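Local coordinates for protein methyl-coenzyme M reductase subunit gamma (Methanosarcina barkeri, PDB 1E6Y) that forms, with its partner subunits, the nickel enzyme that uses coenzyme B to cleave methyl-coenzyme M reductively, releasing methane in the final step of methanogenesis, at residues 98-101 with 102-105; 234-237 with 238-242. All coordinates share one frame; numbering follows the deposited sequence.

Contact 1: residues 98-101 with 102-105; sequences PYFR and SYFA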
# COMPACT_ATOMS: atom_id res chain seq x y z
N PRO C 98 31.28 25.35 1.25
CA PRO C 98 30.60 24.64 0.17
C PRO C 98 29.60 25.48 -0.64
O PRO C 98 29.67 25.51 -1.87
CB PRO C 98 29.93 23.47 0.88
CG PRO C 98 30.89 23.17 1.99
CD PRO C 98 31.34 24.53 2.47
N TYR C 99 28.69 26.18 0.04
CA TYR C 99 27.68 26.97 -0.67
C TYR C 99 28.31 28.07 -1.50
O TYR C 99 27.86 28.35 -2.61
CB TYR C 99 26.68 27.58 0.31
CG TYR C 99 25.57 26.63 0.71
CD1 TYR C 99 25.47 26.18 2.02
CD2 TYR C 99 24.69 26.11 -0.24
CE1 TYR C 99 24.54 25.21 2.38
CE2 TYR C 99 23.75 25.14 0.10
CZ TYR C 99 23.69 24.69 1.42
OH TYR C 99 22.83 23.68 1.77
N PHE C 100 29.41 28.62 -1.01
CA PHE C 100 30.03 29.74 -1.70
C PHE C 100 30.95 29.34 -2.84
O PHE C 100 31.11 30.10 -3.79
CB PHE C 100 30.74 30.66 -0.70
CG PHE C 100 29.79 31.46 0.12
CD1 PHE C 100 29.26 30.93 1.30
CD2 PHE C 100 29.28 32.66 -0.36
CE1 PHE C 100 28.22 31.58 1.96
CE2 PHE C 100 28.24 33.32 0.30
CZ PHE C 100 27.70 32.77 1.46
N ARG C 101 31.43 28.09 -2.83
CA ARG C 101 31.96 27.52 -4.05
C ARG C 101 30.85 27.34 -5.10
O ARG C 101 31.07 27.58 -6.28
CB ARG C 101 32.61 26.16 -3.81
CG ARG C 101 33.94 26.22 -3.06
CD ARG C 101 34.63 24.88 -3.29
NE ARG C 101 35.89 24.70 -2.58
CZ ARG C 101 37.08 24.99 -3.07
NH1 ARG C 101 37.22 25.47 -4.29
NH2 ARG C 101 38.13 24.74 -2.28
N SER C 102 29.68 26.89 -4.67
CA SER C 102 28.57 26.68 -5.60
C SER C 102 28.05 27.99 -6.19
O SER C 102 27.74 28.05 -7.39
CB SER C 102 27.44 25.93 -4.90
OG SER C 102 27.80 24.58 -4.71
N TYR C 103 28.02 29.05 -5.38
CA TYR C 103 27.64 30.38 -5.86
C TYR C 103 28.67 30.89 -6.86
O TYR C 103 28.31 31.44 -7.90
CB TYR C 103 27.55 31.38 -4.70
CG TYR C 103 26.53 31.03 -3.64
CD1 TYR C 103 25.44 30.21 -3.93
CD2 TYR C 103 26.71 31.45 -2.33
CE1 TYR C 103 24.55 29.82 -2.93
CE2 TYR C 103 25.83 31.06 -1.32
CZ TYR C 103 24.75 30.25 -1.63
OH TYR C 103 23.92 29.83 -0.61
N PHE C 104 29.94 30.71 -6.53
CA PHE C 104 31.04 31.03 -7.44
C PHE C 104 30.82 30.39 -8.82
O PHE C 104 30.91 31.06 -9.85
CB PHE C 104 32.36 30.55 -6.83
CG PHE C 104 33.49 30.45 -7.82
CD1 PHE C 104 34.09 31.60 -8.34
CD2 PHE C 104 33.95 29.21 -8.24
CE1 PHE C 104 35.12 31.51 -9.27
CE2 PHE C 104 34.99 29.11 -9.17
CZ PHE C 104 35.57 30.26 -9.69
N ALA C 105 30.49 29.10 -8.83
CA ALA C 105 30.30 28.36 -10.08
C ALA C 105 29.06 28.82 -10.83
O ALA C 105 29.12 29.11 -12.02
CB ALA C 105 30.23 26.86 -9.80

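Contact 2: residues 234-237 with 238-242; sequences RIFD and QRTKF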
# COMPACT_ATOMS: atom_id res chain seq x y z
N ARG C 234 14.91 38.44 8.03
CA ARG C 234 14.00 38.96 7.02
C ARG C 234 13.50 37.87 6.07
O ARG C 234 12.32 37.86 5.74
CB ARG C 234 14.68 40.06 6.21
CG ARG C 234 14.92 41.30 7.07
CD ARG C 234 15.57 42.41 6.24
NE ARG C 234 14.94 43.66 6.67
CZ ARG C 234 14.12 44.44 6.00
NH1 ARG C 234 13.77 44.22 4.74
NH2 ARG C 234 13.65 45.51 6.63
N ILE C 235 14.40 36.98 5.63
CA ILE C 235 14.00 35.88 4.75
C ILE C 235 13.04 34.94 5.47
O ILE C 235 11.99 34.59 4.93
CB ILE C 235 15.24 35.09 4.27
CG1 ILE C 235 16.09 35.97 3.35
CG2 ILE C 235 14.82 33.81 3.56
CD1 ILE C 235 15.39 36.39 2.07
N PHE C 236 13.36 34.63 6.72
CA PHE C 236 12.50 33.79 7.56
C PHE C 236 11.11 34.40 7.76
O PHE C 236 10.10 33.71 7.58
CB PHE C 236 13.18 33.57 8.92
CG PHE C 236 12.26 32.98 9.96
CD1 PHE C 236 11.91 31.64 9.91
CD2 PHE C 236 11.73 33.78 10.97
CE1 PHE C 236 11.03 31.10 10.85
CE2 PHE C 236 10.85 33.26 11.91
CZ PHE C 236 10.50 31.91 11.85
N ASP C 237 11.07 35.67 8.15
CA ASP C 237 9.81 36.37 8.38
C ASP C 237 8.94 36.38 7.13
O ASP C 237 7.75 36.07 7.19
CB ASP C 237 10.06 37.81 8.82
CG ASP C 237 10.41 37.93 10.29
OD1 ASP C 237 10.35 36.92 11.03
OD2 ASP C 237 10.73 39.06 10.72
N GLN C 238 9.54 36.77 6.01
CA GLN C 238 8.81 36.88 4.76
C GLN C 238 8.33 35.52 4.27
O GLN C 238 7.18 35.39 3.84
CB GLN C 238 9.68 37.52 3.69
CG GLN C 238 9.83 39.03 3.84
CD GLN C 238 10.88 39.59 2.91
OE1 GLN C 238 12.07 39.34 3.08
NE2 GLN C 238 10.43 40.31 1.89
N ARG C 239 9.19 34.51 4.34
CA ARG C 239 8.77 33.16 3.92
C ARG C 239 7.60 32.69 4.76
O ARG C 239 6.63 32.13 4.22
CB ARG C 239 9.92 32.17 4.01
CG ARG C 239 11.01 32.36 2.97
CD ARG C 239 12.01 31.23 3.11
NE ARG C 239 13.10 31.21 2.16
CZ ARG C 239 13.97 30.20 2.13
NH1 ARG C 239 14.98 30.17 1.30
NH2 ARG C 239 13.78 29.19 3.00
N THR C 240 7.66 32.93 6.07
CA THR C 240 6.60 32.48 6.97
C THR C 240 5.28 33.20 6.70
O THR C 240 4.24 32.56 6.55
CB THR C 240 7.01 32.70 8.45
OG1 THR C 240 8.25 32.04 8.71
CG2 THR C 240 5.94 32.14 9.38
N LYS C 241 5.35 34.53 6.58
CA LYS C 241 4.16 35.34 6.32
C LYS C 241 3.47 34.98 5.01
O LYS C 241 2.25 34.82 4.96
CB LYS C 241 4.52 36.82 6.32
CG LYS C 241 4.90 37.37 7.67
CD LYS C 241 5.36 38.81 7.58
CE LYS C 241 5.94 39.27 8.90
NZ LYS C 241 6.32 40.71 8.87
N PHE C 242 4.26 34.86 3.95
CA PHE C 242 3.71 34.66 2.61
C PHE C 242 3.20 33.23 2.40
O PHE C 242 2.36 32.99 1.53
CB PHE C 242 4.76 35.01 1.55
CG PHE C 242 5.22 36.45 1.60
CD1 PHE C 242 4.48 37.41 2.28
CD2 PHE C 242 6.42 36.82 1.01
CE1 PHE C 242 4.94 38.72 2.38
CE2 PHE C 242 6.89 38.13 1.10
CZ PHE C 242 6.14 39.09 1.79
O HOH W 1 8.23 40.62 11.17

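Contact 1: residues 98-101 with 102-105
Ser102 N donates a hydrogen bond to Pro98 O, four residues back, at 3.1 Å, while its hydroxyl turns to Thr116 and Gln121 of the neighbouring sheet. At Tyr103 the aromatic contact begins. Tyr103 N bonds to Tyr99 O (2.9 Å), and the same carbonyl oxygen sits 3.1 Å above the plane of the Tyr103 ring, over its centre. CG of Tyr103 is anti to its own carbonyl carbon (chi1 -60°), which lays the ring back over the preceding turn. There its CD2-CE2 edge meets the face of Phe100, the closest atoms being Tyr103 CD2 and Phe100 CD2 at 3.5 Å. The ring planes stand at 87°, a T-shaped pair formed at i, i+3 spacing on helix 98-108, whose start lies near the factor 430 pocket. Beyond the ring, Tyr103 OH passes Tyr99 CB at 3.7 Å and hydrogen-bonds Asp333 of the beta subunit. Phe104 N bonds to Phe100 O; Phe104 CB lies 3.3 Å from Arg101 O, which also meets the Phe104 ring at its edge, in plane. Ala105 N donates to Arg101 O at 3.0 Å, whereas the Arg101 guanidinium reaches away to a salt bridge with Asp89.

Contact 2: residues 234-237 with 238-242
With OG1 anti to its own carbonyl carbon (chi1 -56°), Thr240 points its hydroxyl back along the helix at Phe236 O, while Phe236, its CG anti to the backbone N (chi1 167°), carries its ring past the same hydroxyl. Phe236 O therefore accepts twice: from Thr240 OG1 at 2.7 Å and from Thr240 N at 3.0 Å, the two donors arriving from opposite faces of the carbonyl plane. The hydroxyl-to-carbonyl bond is the familiar i to i-4 bond of a helical threonine, here on helix 226-244. Thr240 OG1 also rests over one face of the Phe236 ring, toward the rim, 3.6 Å from Phe236 CE1.

One residue earlier in each turn, Ile235 and Arg239 repeat the spacing with different chemistry. The CG2 branch of Ile235 lies against the extended arginine chain, 3.4 Å from Arg239 NE, and the guanidinium continues to a salt bridge with Glu336 of the beta subunit. Arg234 likewise sends its charge to Asp281 of that subunit.

Toward the solvent-exposed Lys241, the backbone Lys241 N donates to Asp237 O at 2.9 Å and the side chain runs on past that oxygen, but the charged ends stay apart, Asp237 OD2 and Lys241 NZ being 5.1 Å from each other. A water joins them, donating to Asp237 OD2 and accepting from Lys241 NZ, each at 3.0 Å. Asp237 OD2 also makes a salt bridge to a basic side chain of another protein chain. At this distance the lysine would be expected to stabilise the carboxylate's negative charge, and the shared carboxylate oxygen couples this helix turn to the subunit interface.

Each contact joins successive turns within one helix, yet the two helices lie in very different surroundings. Contact 1, on helix 98-108, is wholly buried, its centre about 6 Å from the centre of the chain; contact 2, on helix 226-244, lies about 30 Å out and is only partly buried. Their centres are 24 Å apart and they do not touch. Aromatic ring packing dominates the inner contact, whereas the outer one relies on a hydroxyl-to-carbonyl bond, an aliphatic branch against an arginine and a water-mediated charge pair. Both helices also meet the beta subunit: contact 1 through a tyrosine hydroxyl and side-chain packing, contact 2 chiefly through arginines paired with acidic residues of that subunit.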